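L-threonine dehydrogenase (Flavobacterium frigidimaris, PDB 2YY7) probably oxidises the secondary hydroxyl of L-threonine with NAD+, as an L-threonine dehydrogenase of the epimerase/dehydratase family. Local coordinates at residues 12-17 and 218-223; 19-24 and 222-227; 139-144 and 273-278; 186-191 and 211-216. All coordinates share one frame; numbering follows the deposited sequence.

Contact 1 of 4, residues 12-17 and 218-223; sequences GQIGTE and DAIDAT. With NAD (nicotinamide-adenine-dinucleotide), chain E.
I14 lies between the NAD pyrophosphate and I220, and its two branches serve different partners. Its CB sits 3.6 Å from NAD O1N. CG1, set anti to the carbonyl carbon (chi1 -55°), continues along the cofactor, and CD1 at its tip reaches O4D of the nicotinamide ribose at 3.3 Å. The other branch, CG2, is anti to the backbone N and meets CD1 of I220 at 3.8 Å, the two side chains lying side by side but pointing opposite ways. I220 also brings its CG1 to CB of E17 at 3.9 Å; the glutamate chain then bends off, and its OE2 is hydrogen-bonded to OG of S177 instead. A valine in place of I14 would probably keep the branch facing I220 but leave the ribose oxygens without their apolar neighbour and open a gap beside the cofactor. The backbone does the polar work. N of Q13 donates to NAD O1A at 2.8 Å (170°) and N of I14 to NAD O1N at 2.9 Å (173°), two nearly straight bonds, one to each phosphate. CA of G12 lies 3.1 Å from NAD O5B, where any side chain would collide with the cofactor. Behind the turn, O of G12 is gripped from opposite faces of its plane by N and OG1 of T16. With G12 and G15 in a GxxGxxG sequence at the start of helix 13-26, this is the glycine-rich dinucleotide-binding turn of a Rossmann fold, with helix 216-228 packed against its helix.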
# COMPACT_ATOMS: atom_id res chain seq x y z
N GLY A 12 5.39 -21.21 -13.60
CA GLY A 12 6.16 -20.00 -13.78
C GLY A 12 7.67 -20.19 -13.70
O GLY A 12 8.16 -21.30 -13.47
N GLN A 13 8.40 -19.10 -13.90
CA GLN A 13 9.86 -19.13 -13.85
C GLN A 13 10.36 -19.70 -12.53
O GLN A 13 11.28 -20.52 -12.51
CB GLN A 13 10.44 -17.72 -14.06
CG GLN A 13 11.96 -17.73 -14.32
CD GLN A 13 12.62 -16.37 -14.13
OE1 GLN A 13 13.78 -16.18 -14.48
NE2 GLN A 13 11.89 -15.43 -13.55
N ILE A 14 9.77 -19.27 -11.41
CA ILE A 14 10.18 -19.76 -10.10
C ILE A 14 9.50 -21.09 -9.77
O ILE A 14 10.16 -22.04 -9.34
CB ILE A 14 9.83 -18.77 -8.97
CG1 ILE A 14 10.42 -17.39 -9.26
CG2 ILE A 14 10.35 -19.30 -7.64
CD1 ILE A 14 9.99 -16.33 -8.27
N GLY A 15 8.19 -21.12 -9.97
CA GLY A 15 7.40 -22.31 -9.68
C GLY A 15 7.97 -23.60 -10.24
O GLY A 15 7.89 -24.64 -9.59
N THR A 16 8.53 -23.52 -11.45
CA THR A 16 9.11 -24.69 -12.10
C THR A 16 10.20 -25.33 -11.24
O THR A 16 10.17 -26.53 -10.97
CB THR A 16 9.72 -24.32 -13.48
OG1 THR A 16 8.68 -23.88 -14.36
CG2 THR A 16 10.43 -25.52 -14.10
N GLU A 17 11.16 -24.51 -10.81
CA GLU A 17 12.26 -24.98 -9.98
C GLU A 17 11.84 -25.27 -8.55
O GLU A 17 12.30 -26.25 -7.95
CB GLU A 17 13.38 -23.93 -9.98
CG GLU A 17 14.03 -23.72 -11.33
CD GLU A 17 14.70 -24.97 -11.87
OE1 GLU A 17 15.54 -25.55 -11.14
OE2 GLU A 17 14.39 -25.38 -13.01
N ASP A 218 19.56 -19.88 -5.70
CA ASP A 218 19.61 -19.16 -4.43
C ASP A 218 18.20 -18.75 -4.01
O ASP A 218 17.82 -18.91 -2.85
CB ASP A 218 20.50 -17.92 -4.58
CG ASP A 218 21.97 -18.24 -4.44
OD1 ASP A 218 22.80 -17.52 -5.03
OD2 ASP A 218 22.31 -19.21 -3.73
N ALA A 219 17.44 -18.23 -4.96
CA ALA A 219 16.07 -17.81 -4.67
C ALA A 219 15.27 -18.99 -4.12
O ALA A 219 14.50 -18.83 -3.18
CB ALA A 219 15.41 -17.26 -5.93
N ILE A 220 15.46 -20.17 -4.71
CA ILE A 220 14.75 -21.36 -4.26
C ILE A 220 15.18 -21.79 -2.86
O ILE A 220 14.35 -22.14 -2.02
CB ILE A 220 14.97 -22.54 -5.24
CG1 ILE A 220 14.45 -22.17 -6.63
CG2 ILE A 220 14.28 -23.80 -4.71
CD1 ILE A 220 12.98 -21.79 -6.66
N ASP A 221 16.48 -21.78 -2.60
CA ASP A 221 16.98 -22.15 -1.28
C ASP A 221 16.41 -21.21 -0.23
O ASP A 221 16.01 -21.63 0.85
CB ASP A 221 18.52 -22.11 -1.27
CG ASP A 221 19.15 -23.30 -1.98
OD1 ASP A 221 20.36 -23.25 -2.27
OD2 ASP A 221 18.42 -24.28 -2.25
N ALA A 222 16.37 -19.92 -0.56
CA ALA A 222 15.85 -18.91 0.34
C ALA A 222 14.39 -19.21 0.68
O ALA A 222 14.00 -19.21 1.84
CB ALA A 222 15.96 -17.52 -0.30
N THR A 223 13.61 -19.47 -0.36
CA THR A 223 12.19 -19.77 -0.21
C THR A 223 11.95 -20.97 0.70
O THR A 223 11.15 -20.91 1.63
CB THR A 223 11.54 -20.05 -1.58
OG1 THR A 223 11.72 -18.92 -2.44
CG2 THR A 223 10.04 -20.32 -1.42
PA NAD E . 5.80 -16.15 -13.92
O1A NAD E . 6.94 -16.77 -14.64
O2A NAD E . 5.08 -15.08 -14.67
O5B NAD E . 4.82 -17.25 -13.34
C5B NAD E . 3.51 -16.94 -12.96
C4B NAD E . 2.66 -18.18 -13.07
O4B NAD E . 1.38 -17.88 -12.50
C3B NAD E . 2.44 -18.60 -14.55
O3B NAD E . 2.77 -19.98 -14.75
C2B NAD E . 0.96 -18.26 -14.79
O2B NAD E . 0.35 -19.13 -15.73
C1B NAD E . 0.38 -18.39 -13.37
N9A NAD E . -0.91 -17.70 -13.22
C8A NAD E . -1.24 -16.44 -13.72
N7A NAD E . -2.51 -16.19 -13.39
C5A NAD E . -2.97 -17.24 -12.69
C6A NAD E . -4.22 -17.51 -12.15
N6A NAD E . -5.22 -16.69 -12.34
N1A NAD E . -4.42 -18.70 -11.50
C2A NAD E . -3.40 -19.63 -11.37
N3A NAD E . -2.16 -19.40 -11.93
C4A NAD E . -1.97 -18.21 -12.58
O3 NAD E . 6.34 -15.42 -12.60
PN NAD E . 7.58 -15.83 -11.63
O1N NAD E . 7.62 -17.30 -11.36
O2N NAD E . 8.76 -15.07 -12.14
O5D NAD E . 7.14 -15.09 -10.26
C5D NAD E . 6.40 -15.79 -9.25
C4D NAD E . 6.22 -14.85 -8.02
O4D NAD E . 7.48 -14.34 -7.62
C3D NAD E . 5.37 -13.61 -8.32
O3D NAD E . 4.64 -13.27 -7.15
C2D NAD E . 6.39 -12.53 -8.56
O2D NAD E . 5.77 -11.28 -8.36
C1D NAD E . 7.48 -12.89 -7.56
N1N NAD E . 8.77 -12.29 -7.97
C2N NAD E . 9.42 -12.76 -9.10
C3N NAD E . 10.63 -12.19 -9.48
C7N NAD E . 11.42 -12.75 -10.63
O7N NAD E . 12.57 -12.05 -10.96
N7N NAD E . 11.01 -13.83 -11.32
C4N NAD E . 11.17 -11.12 -8.73
C5N NAD E . 10.52 -10.68 -7.58
C6N NAD E . 9.31 -11.24 -7.22

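Contact 2 of 4, residues 19-24 and 222-227; sequences TQKLRK and ATINIM
I224 projects from helix 216-228 toward helix 13-26 and lies against L22 and K21, a leucine on the inner side and a lysine on the outer. The inner half is tight. CD1 of L22 is 3.5 Å from CG1 of I224, closer than carbons usually pack, and the same methyl comes equally near CD1 of I224, the leucine and isoleucine chains heading in opposite senses as they pass. The leucine has torsions away from the usual rotamers (chi1 -109°, chi2 24°), so its exact pose is less certain; with them its CD1 methyl leans to the isoleucine although its CB points elsewhere. Beneath, L22 rests on I5 and I7 of strand 5-8 and on Y73 of strand 71-74, so this half of the contact is sealed by the Rossmann sheet. The outer half is more open: K21 is only partly buried. Its CB lies 3.9 Å from CD1 of I224, an ordinary apolar contact, whereas the modelled position of the next carbon against that methyl is too close to be trusted, and the course of the stem there is doubtful. T223, next to the isoleucine, turns its OG1 to OH of Y170 on strand 164-174 instead. No hydrogen bond or charge pair joins the two helices here. Their mutual hold is purely apolar and without direction, which implies that it depends on the fit of a few methyl and methylene groups, with the lysine able to keep its charged end apart from them.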
# COMPACT_ATOMS: atom_id res chain seq x y z
N THR A 19 8.93 -26.27 -7.43
CA THR A 19 8.19 -27.52 -7.38
C THR A 19 9.14 -28.72 -7.41
O THR A 19 8.98 -29.67 -6.65
CB THR A 19 7.21 -27.63 -8.58
OG1 THR A 19 6.28 -26.54 -8.53
CG2 THR A 19 6.43 -28.95 -8.52
N GLN A 20 10.14 -28.66 -8.29
CA GLN A 20 11.11 -29.74 -8.42
C GLN A 20 11.90 -29.95 -7.13
O GLN A 20 12.02 -31.07 -6.64
CB GLN A 20 12.08 -29.47 -9.57
CG GLN A 20 13.03 -30.62 -9.87
CD GLN A 20 13.98 -30.31 -11.02
OE1 GLN A 20 14.77 -29.36 -10.96
NE2 GLN A 20 13.91 -31.11 -12.08
N LYS A 21 12.42 -28.86 -6.58
CA LYS A 21 13.20 -28.92 -5.35
C LYS A 21 12.37 -29.42 -4.17
O LYS A 21 12.83 -30.25 -3.38
CB LYS A 21 13.79 -27.55 -5.04
CG LYS A 21 14.70 -27.51 -3.82
CD LYS A 21 15.91 -28.42 -3.97
CE LYS A 21 16.81 -28.32 -2.74
NZ LYS A 21 17.99 -29.22 -2.84
N LEU A 22 11.15 -28.91 -4.04
CA LEU A 22 10.28 -29.33 -2.94
C LEU A 22 9.98 -30.83 -3.04
O LEU A 22 9.94 -31.53 -2.03
CB LEU A 22 8.99 -28.52 -2.98
CG LEU A 22 8.73 -27.47 -1.89
CD1 LEU A 22 10.03 -26.99 -1.27
CD2 LEU A 22 7.95 -26.31 -2.50
N ARG A 23 9.76 -31.32 -4.26
CA ARG A 23 9.46 -32.73 -4.47
C ARG A 23 10.65 -33.64 -4.13
O ARG A 23 10.45 -34.78 -3.71
CB ARG A 23 9.00 -32.97 -5.92
CG ARG A 23 7.55 -32.52 -6.14
CD ARG A 23 7.10 -32.63 -7.58
NE ARG A 23 5.66 -32.41 -7.68
CZ ARG A 23 5.01 -32.16 -8.81
NH1 ARG A 23 5.67 -32.09 -9.96
NH2 ARG A 23 3.69 -31.98 -8.80
N LYS A 24 11.86 -33.13 -4.31
CA LYS A 24 13.06 -33.89 -3.98
C LYS A 24 13.22 -33.99 -2.47
O LYS A 24 13.66 -35.01 -1.94
CB LYS A 24 14.30 -33.22 -4.58
CG LYS A 24 14.38 -33.28 -6.09
CD LYS A 24 15.57 -32.49 -6.64
CE LYS A 24 16.91 -33.03 -6.16
NZ LYS A 24 17.18 -32.73 -4.72
N ALA A 222 16.37 -19.92 -0.56
CA ALA A 222 15.85 -18.91 0.34
C ALA A 222 14.39 -19.21 0.68
O ALA A 222 14.00 -19.21 1.84
CB ALA A 222 15.96 -17.52 -0.30
N THR A 223 13.61 -19.47 -0.36
CA THR A 223 12.19 -19.77 -0.21
C THR A 223 11.95 -20.97 0.70
O THR A 223 11.15 -20.91 1.63
CB THR A 223 11.54 -20.05 -1.58
OG1 THR A 223 11.72 -18.92 -2.44
CG2 THR A 223 10.04 -20.32 -1.42
N ILE A 224 12.66 -22.06 0.43
CA ILE A 224 12.51 -23.27 1.23
C ILE A 224 13.02 -23.10 2.66
O ILE A 224 12.38 -23.56 3.60
CB ILE A 224 13.26 -24.45 0.56
CG1 ILE A 224 12.63 -24.74 -0.80
CG2 ILE A 224 13.23 -25.68 1.46
CD1 ILE A 224 13.33 -25.82 -1.59
N ASN A 225 14.16 -22.45 2.82
CA ASN A 225 14.73 -22.27 4.14
C ASN A 225 13.90 -21.39 5.08
O ASN A 225 13.76 -21.72 6.26
CB ASN A 225 16.16 -21.73 4.04
CG ASN A 225 17.13 -22.77 3.52
OD1 ASN A 225 16.85 -23.97 3.58
ND2 ASN A 225 18.27 -22.33 3.01
N ILE A 226 13.34 -20.29 4.58
CA ILE A 226 12.54 -19.44 5.45
C ILE A 226 11.26 -20.18 5.86
O ILE A 226 10.75 -19.99 6.96
CB ILE A 226 12.16 -18.09 4.76
CG1 ILE A 226 11.49 -17.17 5.79
CG2 ILE A 226 11.23 -18.33 3.58
CD1 ILE A 226 11.24 -15.75 5.30
N MET A 227 10.76 -21.03 4.97
CA MET A 227 9.55 -21.80 5.25
C MET A 227 9.78 -22.96 6.23
O MET A 227 8.90 -23.28 7.02
CB MET A 227 8.95 -22.33 3.95
CG MET A 227 8.17 -21.27 3.17
SD MET A 227 6.65 -20.75 4.02
CE MET A 227 5.49 -21.91 3.36

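Contact 3 of 4, residues 139-144 and 273-278; sequences PSTVYG and QKIADS. With NAD (nicotinamide-adenine-dinucleotide), chain E.
The ring of Y143, two residues after the T141 that touches I275, turns its edge to NAD, and NAD O2D lies there in the ring plane, 2.6 Å from OH of Y143 in a hydrogen bond with either group a possible donor. S80 and A83 of helix 80-85, N94 and A120 pack round the ring, and a glycerol, probably from the crystallisation liquor, is bonded to the same hydroxyl. Y143 and the NAD-binding K147, four residues later, form the Tyr-x-x-x-Lys motif of short-chain dehydrogenases, and T141 is the N-cap of the helix that carries both. OG1 of T141 takes the N-H of G144 at 2.9 Å (163°). With OG1 placed between the backbone N and the carbonyl carbon (chi1 66°), the CG2 methyl, anti to the carbonyl carbon, is left to meet CG2 of I275 at 3.9 Å, the two side chains crossing at about a right angle. A valine in place of T141 would probably still fill the space against I275 but leave the N-H of G144 without its capping oxygen. Beside this pair, water joins the segments: one molecule accepts from N of S140 at 3.0 Å and donates to OG of S278 at 2.8 Å, while a second bridges OG of S140 (2.8 Å) and O of K274 (2.9 Å). OG of S278 is fixed from behind, donating to a lone pair of I275 O in the carbonyl plane at 2.7 Å. O of P139 accepts from NH1 of R152 of the second subunit.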
# COMPACT_ATOMS: atom_id res chain seq x y z
N PRO A 139 6.43 2.92 -4.28
CA PRO A 139 6.43 2.28 -5.60
C PRO A 139 5.66 3.08 -6.65
O PRO A 139 4.55 3.56 -6.39
CB PRO A 139 5.81 0.91 -5.33
CG PRO A 139 4.96 1.14 -4.11
CD PRO A 139 5.86 2.01 -3.27
N SER A 140 6.26 3.23 -7.82
CA SER A 140 5.64 3.97 -8.91
C SER A 140 4.98 3.07 -9.96
O SER A 140 4.46 3.57 -10.97
CB SER A 140 6.69 4.86 -9.58
OG SER A 140 7.80 4.10 -10.00
N THR A 141 4.99 1.76 -9.74
CA THR A 141 4.36 0.82 -10.68
C THR A 141 3.17 0.11 -10.03
O THR A 141 3.11 0.00 -8.81
CB THR A 141 5.34 -0.27 -11.15
OG1 THR A 141 5.69 -1.11 -10.04
CG2 THR A 141 6.59 0.36 -11.72
N VAL A 142 2.23 -0.35 -10.85
CA VAL A 142 1.06 -1.08 -10.36
C VAL A 142 1.55 -2.28 -9.56
O VAL A 142 1.05 -2.57 -8.47
CB VAL A 142 0.18 -1.61 -11.53
CG1 VAL A 142 -0.94 -2.49 -10.99
CG2 VAL A 142 -0.40 -0.45 -12.32
N TYR A 143 2.54 -2.97 -10.12
CA TYR A 143 3.12 -4.15 -9.49
C TYR A 143 3.64 -3.84 -8.09
O TYR A 143 3.25 -4.50 -7.12
CB TYR A 143 4.26 -4.67 -10.37
CG TYR A 143 5.02 -5.87 -9.84
CD1 TYR A 143 4.42 -7.13 -9.75
CD2 TYR A 143 6.37 -5.76 -9.52
CE1 TYR A 143 5.17 -8.26 -9.36
CE2 TYR A 143 7.12 -6.87 -9.14
CZ TYR A 143 6.52 -8.12 -9.07
OH TYR A 143 7.30 -9.21 -8.73
N GLY A 144 4.52 -2.84 -7.99
CA GLY A 144 5.07 -2.47 -6.70
C GLY A 144 4.00 -2.11 -5.67
O GLY A 144 4.12 -2.45 -4.50
N GLN A 273 13.02 0.90 -18.70
CA GLN A 273 14.10 1.68 -18.10
C GLN A 273 13.55 2.58 -16.99
O GLN A 273 14.22 2.82 -15.97
CB GLN A 273 14.78 2.56 -19.15
CG GLN A 273 15.94 3.39 -18.60
CD GLN A 273 17.13 2.53 -18.25
OE1 GLN A 273 17.72 2.65 -17.17
NE2 GLN A 273 17.50 1.65 -19.17
N LYS A 274 12.34 3.09 -17.20
CA LYS A 274 11.71 3.98 -16.24
C LYS A 274 11.37 3.24 -14.95
O LYS A 274 11.38 3.82 -13.87
CB LYS A 274 10.45 4.61 -16.85
CG LYS A 274 10.76 5.54 -18.03
CD LYS A 274 9.51 6.19 -18.61
CE LYS A 274 8.58 5.17 -19.27
NZ LYS A 274 7.43 5.85 -19.95
N ILE A 275 11.07 1.95 -15.07
CA ILE A 275 10.75 1.15 -13.89
C ILE A 275 12.05 0.93 -13.13
O ILE A 275 12.13 1.16 -11.92
CB ILE A 275 10.17 -0.24 -14.28
CG1 ILE A 275 8.86 -0.06 -15.06
CG2 ILE A 275 9.95 -1.07 -13.03
CD1 ILE A 275 8.21 -1.36 -15.49
N ALA A 276 13.07 0.46 -13.85
CA ALA A 276 14.38 0.20 -13.26
C ALA A 276 14.95 1.43 -12.54
O ALA A 276 15.53 1.31 -11.46
CB ALA A 276 15.35 -0.27 -14.33
N ASP A 277 14.81 2.60 -13.15
CA ASP A 277 15.34 3.82 -12.54
C ASP A 277 14.64 4.16 -11.22
O ASP A 277 15.17 4.94 -10.43
CB ASP A 277 15.23 5.01 -13.49
CG ASP A 277 16.15 4.88 -14.70
OD1 ASP A 277 17.22 4.26 -14.58
OD2 ASP A 277 15.80 5.41 -15.77
N SER A 278 13.47 3.59 -10.97
CA SER A 278 12.76 3.86 -9.72
C SER A 278 13.12 2.85 -8.63
O SER A 278 12.63 2.95 -7.50
CB SER A 278 11.24 3.85 -9.94
OG SER A 278 10.74 2.53 -10.02
PA NAD E . 5.80 -16.15 -13.92
O1A NAD E . 6.94 -16.77 -14.64
O2A NAD E . 5.08 -15.08 -14.67
O5B NAD E . 4.82 -17.25 -13.34
C5B NAD E . 3.51 -16.94 -12.96
C4B NAD E . 2.66 -18.18 -13.07
O4B NAD E . 1.38 -17.88 -12.50
C3B NAD E . 2.44 -18.60 -14.55
O3B NAD E . 2.77 -19.98 -14.75
C2B NAD E . 0.96 -18.26 -14.79
O2B NAD E . 0.35 -19.13 -15.73
C1B NAD E . 0.38 -18.39 -13.37
N9A NAD E . -0.91 -17.70 -13.22
C8A NAD E . -1.24 -16.44 -13.72
N7A NAD E . -2.51 -16.19 -13.39
C5A NAD E . -2.97 -17.24 -12.69
C6A NAD E . -4.22 -17.51 -12.15
N6A NAD E . -5.22 -16.69 -12.34
N1A NAD E . -4.42 -18.70 -11.50
C2A NAD E . -3.40 -19.63 -11.37
N3A NAD E . -2.16 -19.40 -11.93
C4A NAD E . -1.97 -18.21 -12.58
O3 NAD E . 6.34 -15.42 -12.60
PN NAD E . 7.58 -15.83 -11.63
O1N NAD E . 7.62 -17.30 -11.36
O2N NAD E . 8.76 -15.07 -12.14
O5D NAD E . 7.14 -15.09 -10.26
C5D NAD E . 6.40 -15.79 -9.25
C4D NAD E . 6.22 -14.85 -8.02
O4D NAD E . 7.48 -14.34 -7.62
C3D NAD E . 5.37 -13.61 -8.32
O3D NAD E . 4.64 -13.27 -7.15
C2D NAD E . 6.39 -12.53 -8.56
O2D NAD E . 5.77 -11.28 -8.36
C1D NAD E . 7.48 -12.89 -7.56
N1N NAD E . 8.77 -12.29 -7.97
C2N NAD E . 9.42 -12.76 -9.10
C3N NAD E . 10.63 -12.19 -9.48
C7N NAD E . 11.42 -12.75 -10.63
O7N NAD E . 12.57 -12.05 -10.96
N7N NAD E . 11.01 -13.83 -11.32
C4N NAD E . 11.17 -11.12 -8.73
C5N NAD E . 10.52 -10.68 -7.58
C6N NAD E . 9.31 -11.24 -7.22
O HOH W 1 8.97 1.98 -7.95
O HOH W 2 8.77 4.01 -12.63

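Contact 4 of 4, residues 186-191 and 211-216; sequences DYAVDI and MPMMYM
M213 gives up more surface here than any other residue, and its nearest contacts are all made by the CE methyl, with SD close behind. Its chain leaves strand 211-215 with CG anti to the carbonyl carbon, then bends sharply (chi2 -86°), which sets CE in the angle between Y187 and A188. CE lies 3.6 Å from CE1 of Y187 and equally 3.6 Å from CB of A188; SD stands 4.0 Å from that same CB. Methionine and tyrosine cross obliquely. The phenol ring is backed by its own neighbour, CB of A188 resting 4.3 Å above the ring plane of Y187, over its centre. All these contacts are apolar, with no hydrogen bond across. Y187 has an unusual chi1 of 91°, which carries its ring beside A188 and on toward the strand. Beyond them, Y187 also packs on P249 and I252 of helix 249-257 and on Y201 and C203 of strand 200-203, while A188 touches I174. Strand 211-215 is hydrogen-bonded to strand 164-174 along one edge and antiparallel to strand 245-247 along the other, and helix 187-197 packs against this part of the central sheet.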
# COMPACT_ATOMS: atom_id res chain seq x y z
N ASP A 186 14.30 -9.05 -16.61
CA ASP A 186 14.37 -10.16 -17.56
C ASP A 186 15.53 -10.12 -18.55
O ASP A 186 15.88 -11.14 -19.13
CB ASP A 186 13.04 -10.26 -18.32
CG ASP A 186 11.88 -10.66 -17.43
OD1 ASP A 186 12.05 -10.72 -16.19
OD2 ASP A 186 10.78 -10.90 -17.96
N TYR A 187 16.14 -8.95 -18.74
CA TYR A 187 17.26 -8.85 -19.68
C TYR A 187 18.43 -9.74 -19.24
O TYR A 187 19.19 -10.22 -20.08
CB TYR A 187 17.77 -7.41 -19.81
CG TYR A 187 18.87 -7.06 -18.84
CD1 TYR A 187 18.59 -6.54 -17.58
CD2 TYR A 187 20.21 -7.29 -19.17
CE1 TYR A 187 19.61 -6.27 -16.66
CE2 TYR A 187 21.24 -7.03 -18.26
CZ TYR A 187 20.93 -6.52 -17.01
OH TYR A 187 21.94 -6.28 -16.10
N ALA A 188 18.56 -9.96 -17.93
CA ALA A 188 19.64 -10.78 -17.39
C ALA A 188 19.49 -12.26 -17.74
O ALA A 188 20.40 -13.06 -17.52
CB ALA A 188 19.72 -10.60 -15.87
N VAL A 189 18.33 -12.62 -18.27
CA VAL A 189 18.07 -13.99 -18.70
C VAL A 189 18.20 -14.00 -20.22
O VAL A 189 18.94 -14.80 -20.79
CB VAL A 189 16.65 -14.45 -18.30
CG1 VAL A 189 16.35 -15.83 -18.89
CG2 VAL A 189 16.54 -14.50 -16.78
N ASP A 190 17.49 -13.08 -20.87
CA ASP A 190 17.51 -12.97 -22.33
C ASP A 190 18.93 -12.87 -22.90
O ASP A 190 19.25 -13.51 -23.90
CB ASP A 190 16.71 -11.74 -22.77
CG ASP A 190 15.22 -11.90 -22.54
OD1 ASP A 190 14.49 -10.89 -22.69
OD2 ASP A 190 14.78 -13.02 -22.21
N ILE A 191 19.77 -12.08 -22.24
CA ILE A 191 21.15 -11.88 -22.68
C ILE A 191 21.88 -13.21 -22.87
O ILE A 191 22.73 -13.34 -23.74
CB ILE A 191 21.92 -11.00 -21.67
CG1 ILE A 191 23.27 -10.58 -22.26
CG2 ILE A 191 22.11 -11.76 -20.36
CD1 ILE A 191 24.02 -9.58 -21.40
N MET A 211 21.44 -3.10 -10.75
CA MET A 211 20.27 -3.64 -10.07
C MET A 211 20.61 -4.84 -9.20
O MET A 211 21.64 -5.49 -9.38
CB MET A 211 19.22 -4.09 -11.09
CG MET A 211 18.77 -3.00 -12.05
SD MET A 211 17.58 -3.66 -13.24
CE MET A 211 16.06 -3.40 -12.34
N PRO A 212 19.73 -5.14 -8.22
CA PRO A 212 19.90 -6.28 -7.31
C PRO A 212 19.42 -7.52 -8.06
O PRO A 212 18.30 -7.54 -8.57
CB PRO A 212 18.96 -5.94 -6.15
CG PRO A 212 18.77 -4.45 -6.25
CD PRO A 212 18.67 -4.24 -7.73
N MET A 213 20.27 -8.54 -8.12
CA MET A 213 19.93 -9.77 -8.83
C MET A 213 20.24 -11.00 -7.98
O MET A 213 20.96 -10.91 -6.99
CB MET A 213 20.71 -9.85 -10.14
CG MET A 213 20.38 -8.75 -11.14
SD MET A 213 18.96 -9.15 -12.17
CE MET A 213 19.15 -7.93 -13.49
N MET A 214 19.70 -12.14 -8.39
CA MET A 214 19.92 -13.40 -7.70
C MET A 214 19.71 -14.57 -8.65
O MET A 214 18.79 -14.55 -9.47
CB MET A 214 18.97 -13.53 -6.51
CG MET A 214 19.17 -14.80 -5.69
SD MET A 214 18.11 -14.85 -4.24
CE MET A 214 18.92 -13.61 -3.19
N TYR A 215 20.57 -15.58 -8.56
CA TYR A 215 20.44 -16.77 -9.40
C TYR A 215 19.28 -17.57 -8.81
O TYR A 215 19.10 -17.61 -7.59
CB TYR A 215 21.73 -17.60 -9.36
CG TYR A 215 21.81 -18.63 -10.46
CD1 TYR A 215 22.57 -19.79 -10.29
CD2 TYR A 215 21.17 -18.44 -11.68
CE1 TYR A 215 22.68 -20.73 -11.31
CE2 TYR A 215 21.28 -19.38 -12.71
CZ TYR A 215 22.04 -20.52 -12.51
OH TYR A 215 22.15 -21.45 -13.51
N MET A 216 18.49 -18.22 -9.67
CA MET A 216 17.33 -18.99 -9.20
C MET A 216 17.62 -20.03 -8.10
O MET A 216 16.83 -20.19 -7.17
CB MET A 216 16.63 -19.67 -10.38
CG MET A 216 15.27 -20.30 -10.05
SD MET A 216 14.02 -19.10 -9.52
CE MET A 216 13.61 -18.33 -11.10

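How the contacts relate
All four contacts are largely buried, contact 1 nearest the centre of the chain. Contacts 1 and 2 are successive parts of one helix pair, 13-26 with 216-228, sharing A222 and T223 and joined by I220 on K21; the end by NAD adds backbone bonds to phosphates, the farther end is apolar and partly open at its lysine. Contact 4 pairs a helix with a strand through a methionine methyl set against a tyrosine ring and an alanine, and its strand runs straight into helix 216-228, M216 packing on Q13, I14 and E17. Contact 3, farthest out, differs in using waters and a helix cap; it meets contact 4 through A276 and M211, and contact 1 by way of the shared NAD.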